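Local coordinates for CymD (Pseudomonas putida, PDB 6Z34), which forms an outer-membrane channel of the FadL family for the uptake of monoaromatic hydrocarbons, probably by lateral diffusion through the barrel wall into the membrane, at residues Leu48-Thr54 against Gly78-Glu84; Ala100-Val106 against Ser132-Arg138. All blocks are in the same frame, centred on the assembly; numbering follows the deposited sequence.

Interaction 1 (Leu48-Thr54 against Gly78-Glu84)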
loop_
_atom_site.group_PDB
_atom_site.type_symbol
_atom_site.label_atom_id
_atom_site.label_comp_id
_atom_site.label_asym_id
_atom_site.label_seq_id
_atom_site.Cartn_x
_atom_site.Cartn_y
_atom_site.Cartn_z
ATOM N N LEU A 48 -15.809 -9.462 -2.108
ATOM C CA LEU A 48 -14.998 -10.200 -1.161
ATOM C C LEU A 48 -13.787 -10.667 -1.915
ATOM O O LEU A 48 -13.935 -11.339 -2.942
ATOM C CB LEU A 48 -15.668 -11.468 -0.632
ATOM C CG LEU A 48 -16.865 -11.589 0.241
ATOM C CD1 LEU A 48 -18.073 -11.270 -0.620
ATOM C CD2 LEU A 48 -16.849 -13.036 0.677
ATOM N N GLY A 49 -12.612 -10.404 -1.364
ATOM C CA GLY A 49 -11.419 -10.878 -2.033
ATOM C C GLY A 49 -10.222 -10.734 -1.131
ATOM O O GLY A 49 -10.309 -10.197 -0.021
ATOM N N MET A 50 -9.087 -11.205 -1.643
ATOM C CA MET A 50 -7.836 -11.074 -0.924
ATOM C C MET A 50 -6.676 -11.116 -1.902
ATOM O O MET A 50 -6.780 -11.664 -3.006
ATOM C CB MET A 50 -7.677 -12.181 0.108
ATOM C CG MET A 50 -7.641 -13.542 -0.520
ATOM S SD MET A 50 -7.906 -14.765 0.754
ATOM C CE MET A 50 -9.388 -14.120 1.521
ATOM N N ASP A 51 -5.559 -10.542 -1.456
ATOM C CA ASP A 51 -4.266 -10.671 -2.106
ATOM C C ASP A 51 -3.399 -11.602 -1.272
ATOM O O ASP A 51 -3.397 -11.530 -0.038
ATOM C CB ASP A 51 -3.574 -9.313 -2.253
ATOM C CG ASP A 51 -4.187 -8.446 -3.350
ATOM O OD1 ASP A 51 -5.208 -8.854 -3.954
ATOM O OD2 ASP A 51 -3.652 -7.344 -3.596
ATOM N N ILE A 52 -2.677 -12.481 -1.956
ATOM C CA ILE A 52 -1.793 -13.454 -1.342
ATOM C C ILE A 52 -0.412 -13.185 -1.913
ATOM O O ILE A 52 -0.142 -13.495 -3.083
ATOM C CB ILE A 52 -2.241 -14.893 -1.621
ATOM C CG1 ILE A 52 -3.755 -15.017 -1.414
ATOM C CG2 ILE A 52 -1.486 -15.845 -0.744
ATOM C CD1 ILE A 52 -4.238 -16.416 -1.304
ATOM N N ILE A 53 0.451 -12.585 -1.103
ATOM C CA ILE A 53 1.762 -12.136 -1.538
ATOM C C ILE A 53 2.805 -13.060 -0.932
ATOM O O ILE A 53 2.934 -13.136 0.294
ATOM C CB ILE A 53 2.021 -10.681 -1.126
ATOM C CG1 ILE A 53 0.977 -9.772 -1.765
ATOM C CG2 ILE A 53 3.464 -10.262 -1.519
ATOM C CD1 ILE A 53 0.211 -8.919 -0.776
ATOM N N THR A 54 3.542 -13.758 -1.791
ATOM C CA THR A 54 4.737 -14.493 -1.411
ATOM C C THR A 54 5.946 -13.841 -2.070
ATOM O O THR A 54 5.916 -13.515 -3.262
ATOM C CB THR A 54 4.639 -15.959 -1.827
ATOM O OG1 THR A 54 4.285 -16.034 -3.214
ATOM C CG2 THR A 54 3.582 -16.671 -0.992
ATOM N N GLY A 78 6.944 -16.035 3.739
ATOM C CA GLY A 78 5.685 -16.735 3.848
ATOM C C GLY A 78 4.488 -15.969 3.337
ATOM O O GLY A 78 4.521 -14.745 3.169
ATOM N N PRO A 79 3.397 -16.692 3.081
ATOM C CA PRO A 79 2.204 -16.066 2.500
ATOM C C PRO A 79 1.659 -14.917 3.330
ATOM O O PRO A 79 1.167 -15.125 4.443
ATOM C CB PRO A 79 1.200 -17.225 2.437
ATOM C CG PRO A 79 2.037 -18.444 2.385
ATOM C CD PRO A 79 3.229 -18.144 3.253
ATOM N N TYR A 80 1.755 -13.700 2.805
ATOM C CA TYR A 80 1.018 -12.573 3.351
ATOM C C TYR A 80 -0.354 -12.518 2.691
ATOM O O TYR A 80 -0.484 -12.714 1.480
ATOM C CB TYR A 80 1.779 -11.269 3.129
ATOM C CG TYR A 80 3.124 -11.262 3.821
ATOM C CD1 TYR A 80 3.215 -11.073 5.193
ATOM C CD2 TYR A 80 4.299 -11.471 3.110
ATOM C CE1 TYR A 80 4.433 -11.075 5.832
ATOM C CE2 TYR A 80 5.530 -11.475 3.747
ATOM C CZ TYR A 80 5.585 -11.276 5.108
ATOM O OH TYR A 80 6.794 -11.277 5.761
ATOM N N VAL A 81 -1.378 -12.282 3.502
ATOM C CA VAL A 81 -2.759 -12.271 3.056
ATOM C C VAL A 81 -3.323 -10.894 3.354
ATOM O O VAL A 81 -3.296 -10.446 4.507
ATOM C CB VAL A 81 -3.592 -13.368 3.738
ATOM C CG1 VAL A 81 -4.987 -13.333 3.231
ATOM C CG2 VAL A 81 -3.008 -14.724 3.433
ATOM N N ALA A 82 -3.835 -10.230 2.318
ATOM C CA ALA A 82 -4.453 -8.913 2.447
ATOM C C ALA A 82 -5.903 -8.977 1.983
ATOM O O ALA A 82 -6.160 -9.032 0.768
ATOM C CB ALA A 82 -3.681 -7.886 1.622
ATOM N N PRO A 83 -6.876 -8.988 2.894
ATOM C CA PRO A 83 -8.289 -9.030 2.485
ATOM C C PRO A 83 -8.810 -7.674 2.037
ATOM O O PRO A 83 -8.304 -6.614 2.422
ATOM C CB PRO A 83 -9.020 -9.483 3.753
ATOM C CG PRO A 83 -8.063 -9.193 4.894
ATOM C CD PRO A 83 -6.685 -9.277 4.329
ATOM N N GLU A 84 -9.861 -7.730 1.212
ATOM C CA GLU A 84 -10.562 -6.544 0.742
ATOM C C GLU A 84 -12.060 -6.794 0.784
ATOM O O GLU A 84 -12.536 -7.809 0.272
ATOM C CB GLU A 84 -10.153 -6.148 -0.685
ATOM C CG GLU A 84 -8.669 -6.231 -0.988
ATOM C CD GLU A 84 -8.342 -5.815 -2.413
ATOM O OE1 GLU A 84 -7.545 -4.871 -2.589
ATOM O OE2 GLU A 84 -8.888 -6.428 -3.354
#

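Interaction 2 (Ala100-Val106 against Ser132-Arg138)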
loop_
_atom_site.group_PDB
_atom_site.type_symbol
_atom_site.label_atom_id
_atom_site.label_comp_id
_atom_site.label_asym_id
_atom_site.label_seq_id
_atom_site.Cartn_x
_atom_site.Cartn_y
_atom_site.Cartn_z
ATOM N N ALA A 100 -13.067 -1.901 3.090
ATOM C CA ALA A 100 -11.893 -2.070 3.938
ATOM C C ALA A 100 -10.848 -2.767 3.095
ATOM O O ALA A 100 -11.068 -3.903 2.655
ATOM C CB ALA A 100 -12.204 -2.869 5.197
ATOM N N PHE A 101 -9.734 -2.071 2.864
ATOM C CA PHE A 101 -8.667 -2.517 1.985
ATOM C C PHE A 101 -7.385 -2.584 2.804
ATOM O O PHE A 101 -6.939 -1.572 3.355
ATOM C CB PHE A 101 -8.501 -1.565 0.798
ATOM C CG PHE A 101 -9.679 -1.535 -0.118
ATOM C CD1 PHE A 101 -10.789 -0.759 0.176
ATOM C CD2 PHE A 101 -9.687 -2.293 -1.279
ATOM C CE1 PHE A 101 -11.889 -0.743 -0.681
ATOM C CE2 PHE A 101 -10.793 -2.271 -2.141
ATOM C CZ PHE A 101 -11.888 -1.504 -1.826
ATOM N N ALA A 102 -6.798 -3.767 2.877
ATOM C CA ALA A 102 -5.647 -4.027 3.714
ATOM C C ALA A 102 -4.436 -4.281 2.839
ATOM O O ALA A 102 -4.551 -4.820 1.733
ATOM C CB ALA A 102 -5.898 -5.230 4.634
ATOM N N SER A 103 -3.277 -3.867 3.337
ATOM C CA SER A 103 -2.006 -4.218 2.727
ATOM C C SER A 103 -1.053 -4.683 3.813
ATOM O O SER A 103 -1.066 -4.162 4.933
ATOM C CB SER A 103 -1.408 -3.048 1.928
ATOM O OG SER A 103 -0.865 -2.054 2.770
ATOM N N ASP A 104 -0.233 -5.672 3.463
ATOM C CA ASP A 104 0.670 -6.369 4.365
ATOM C C ASP A 104 1.967 -6.633 3.618
ATOM O O ASP A 104 1.943 -6.982 2.433
ATOM C CB ASP A 104 0.051 -7.698 4.829
ATOM C CG ASP A 104 0.530 -8.140 6.203
ATOM O OD1 ASP A 104 1.487 -7.543 6.740
ATOM O OD2 ASP A 104 -0.057 -9.112 6.741
ATOM N N GLY A 105 3.091 -6.474 4.308
ATOM C CA GLY A 105 4.387 -6.756 3.716
ATOM C C GLY A 105 5.487 -6.299 4.643
ATOM O O GLY A 105 5.249 -5.612 5.641
ATOM N N VAL A 106 6.712 -6.689 4.292
ATOM C CA VAL A 106 7.875 -6.469 5.145
ATOM C C VAL A 106 9.014 -5.873 4.326
ATOM O O VAL A 106 9.213 -6.235 3.162
ATOM C CB VAL A 106 8.329 -7.775 5.833
ATOM C CG1 VAL A 106 8.805 -8.785 4.806
ATOM C CG2 VAL A 106 9.425 -7.487 6.826
ATOM N N SER A 132 11.056 -4.261 8.923
ATOM C CA SER A 132 9.876 -3.472 9.229
ATOM C C SER A 132 8.711 -4.103 8.493
ATOM O O SER A 132 8.760 -4.237 7.268
ATOM C CB SER A 132 10.067 -2.025 8.809
ATOM O OG SER A 132 8.995 -1.235 9.275
ATOM N N ARG A 133 7.694 -4.519 9.234
ATOM C CA ARG A 133 6.436 -4.962 8.654
ATOM C C ARG A 133 5.419 -3.843 8.798
ATOM O O ARG A 133 5.200 -3.337 9.903
ATOM C CB ARG A 133 5.921 -6.236 9.329
ATOM C CG ARG A 133 4.591 -6.756 8.754
ATOM C CD ARG A 133 3.906 -7.737 9.710
ATOM N NE ARG A 133 2.634 -8.244 9.184
ATOM C CZ ARG A 133 1.721 -8.894 9.909
ATOM N NH1 ARG A 133 1.922 -9.117 11.204
ATOM N NH2 ARG A 133 0.596 -9.314 9.342
ATOM N N LEU A 134 4.792 -3.479 7.683
ATOM C CA LEU A 134 3.844 -2.380 7.623
ATOM C C LEU A 134 2.476 -2.947 7.275
ATOM O O LEU A 134 2.307 -3.609 6.244
ATOM C CB LEU A 134 4.287 -1.345 6.587
ATOM C CG LEU A 134 3.307 -0.260 6.150
ATOM C CD1 LEU A 134 2.965 0.628 7.333
ATOM C CD2 LEU A 134 3.904 0.552 5.008
ATOM N N ILE A 135 1.510 -2.703 8.140
ATOM C CA ILE A 135 0.120 -3.035 7.892
ATOM C C ILE A 135 -0.626 -1.726 7.721
ATOM O O ILE A 135 -0.565 -0.863 8.607
ATOM C CB ILE A 135 -0.474 -3.855 9.053
ATOM C CG1 ILE A 135 0.285 -5.170 9.222
ATOM C CG2 ILE A 135 -1.969 -4.098 8.831
ATOM C CD1 ILE A 135 0.036 -5.840 10.548
ATOM N N VAL A 136 -1.326 -1.574 6.593
ATOM C CA VAL A 136 -2.189 -0.418 6.366
ATOM C C VAL A 136 -3.584 -0.916 6.006
ATOM O O VAL A 136 -3.764 -1.641 5.017
ATOM C CB VAL A 136 -1.643 0.516 5.272
ATOM C CG1 VAL A 136 -2.599 1.711 5.045
ATOM C CG2 VAL A 136 -0.223 0.994 5.634
ATOM N N LEU A 137 -4.562 -0.552 6.822
ATOM C CA LEU A 137 -5.962 -0.822 6.554
ATOM C C LEU A 137 -6.616 0.502 6.187
ATOM O O LEU A 137 -6.652 1.424 7.012
ATOM C CB LEU A 137 -6.643 -1.441 7.774
ATOM C CG LEU A 137 -8.143 -1.673 7.562
ATOM C CD1 LEU A 137 -8.384 -2.792 6.551
ATOM C CD2 LEU A 137 -8.824 -1.965 8.883
ATOM N N ARG A 138 -7.132 0.600 4.963
ATOM C CA ARG A 138 -7.780 1.819 4.493
ATOM C C ARG A 138 -9.281 1.580 4.380
ATOM O O ARG A 138 -9.732 0.580 3.799
ATOM C CB ARG A 138 -7.163 2.290 3.168
ATOM C CG ARG A 138 -5.633 2.239 3.211
ATOM C CD ARG A 138 -4.937 2.901 1.998
ATOM N NE ARG A 138 -5.219 4.324 1.969
ATOM C CZ ARG A 138 -4.314 5.293 2.015
ATOM N NH1 ARG A 138 -3.005 5.005 2.069
ATOM N NH2 ARG A 138 -4.737 6.563 1.998
#

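Interaction 1 (Leu48-Thr54 against Gly78-Glu84)
Two neighbouring antiparallel strands of the barrel wall meet here, their segment axes 4.3 Å apart at closest. At the start, L48 puts an apolar side chain on the surface, probably facing lipid. G49 follows in a hydrogen-bonded pair with E84 (G49 N to E84 O 3.1 Å, E84 N to G49 O 2.8 Å); having no side chain, it adds no bulk beside the E84 carboxylate. M50 faces P83 in a non-hydrogen-bonded pair, a place that asks no amide hydrogen of proline toward this partner, and M50 SD lies 4.1 Å from V81 CG1. D51 and A82 exchange short backbone hydrogen bonds (D51 N to A82 O 2.8 Å, A82 N to D51 O 2.7 Å). The small alanine accompanies an acid whose carboxylate is hydrogen-bonded to S429 and Q14; D51 OD1 and E84 OE2, like charges 4.4 Å apart, share no bond. I52 returns to the outer, apolar face with V81. I53 joins Y80 through backbone hydrogen bonds, I53 N to Y80 O and Y80 N to I53 O, both 2.8 Å, while Y80 OH is hydrogen-bonded to N76 O. Finally T54 rests CG2 on P79 CA at 3.8 Å. The chemistry thus gives L48, M50, I52, V81 and P83 an apolar outer face, as suits a lipid-facing surface, and D51, E84, Y80, I53 and A82 a mixed inner one, against which F4, V9 and Q14 lie.

Interaction 2 (Ala100-Val106 against Ser132-Arg138)
Rotamers decide which ends of these side chains meet across the two antiparallel strands. R133, extended with its first three chi angles t, runs diagonally to D104, itself t at chi1, and grips it in a two-pronged salt bridge: R133 NE to D104 OD1 2.8 Å and R133 NH2 to D104 OD2 2.7 Å. The planar guanidinium suits this edge-on pairing with a carboxylate. On the same face, I135 sets CG1 3.6 Å from D104 OD1, and L137, t at chi1 and p at chi2, brings CD1 to A102 CB (4.0 Å) and A100 CB (4.1 Å), the two alanines being small enough to sit beneath it. The opposite face behaves differently. F101 and R138 both take m at chi1 and send their ends away from each other's strand; F101 reaches M31, and R138 forms a salt bridge with D158 and a hydrogen bond with T244. Their backbones are hydrogen-bonded, R138 N to F101 O 2.7 Å and F101 N to R138 O 2.8 Å. S103, compact and p, places OG 3.7 Å from V136 CB. Adjacent antiparallel strands hydrogen-bonded in register, one face bearing D104, R133, I135 and L137 and the other F101, S103, V136 and R138, form part of the wall of a FadL-family outer-membrane beta-barrel.

In the fold
Interaction 1 comes first along the chain and is complete before interaction 2 begins, and together they take in four successive strands, 43-58, 80-91, 94-107 and 131-146, side by side in one antiparallel sheet. Their centres lie 10 Å apart. The seam between them joins strands 80-91 and 94-107, where P83 O and A102 N, 3.3 Å apart, form a probable hydrogen bond, and Y80 OH packs against V106 CG1 at 3.3 Å. F4 touches the inward side of both contacts, so the N-terminal region lies against this patch of wall. In FadL relatives a kink in the third strand opens a lateral exit; strand 94-107 probably corresponds to it, consistent with hydrocarbon uptake by lateral diffusion.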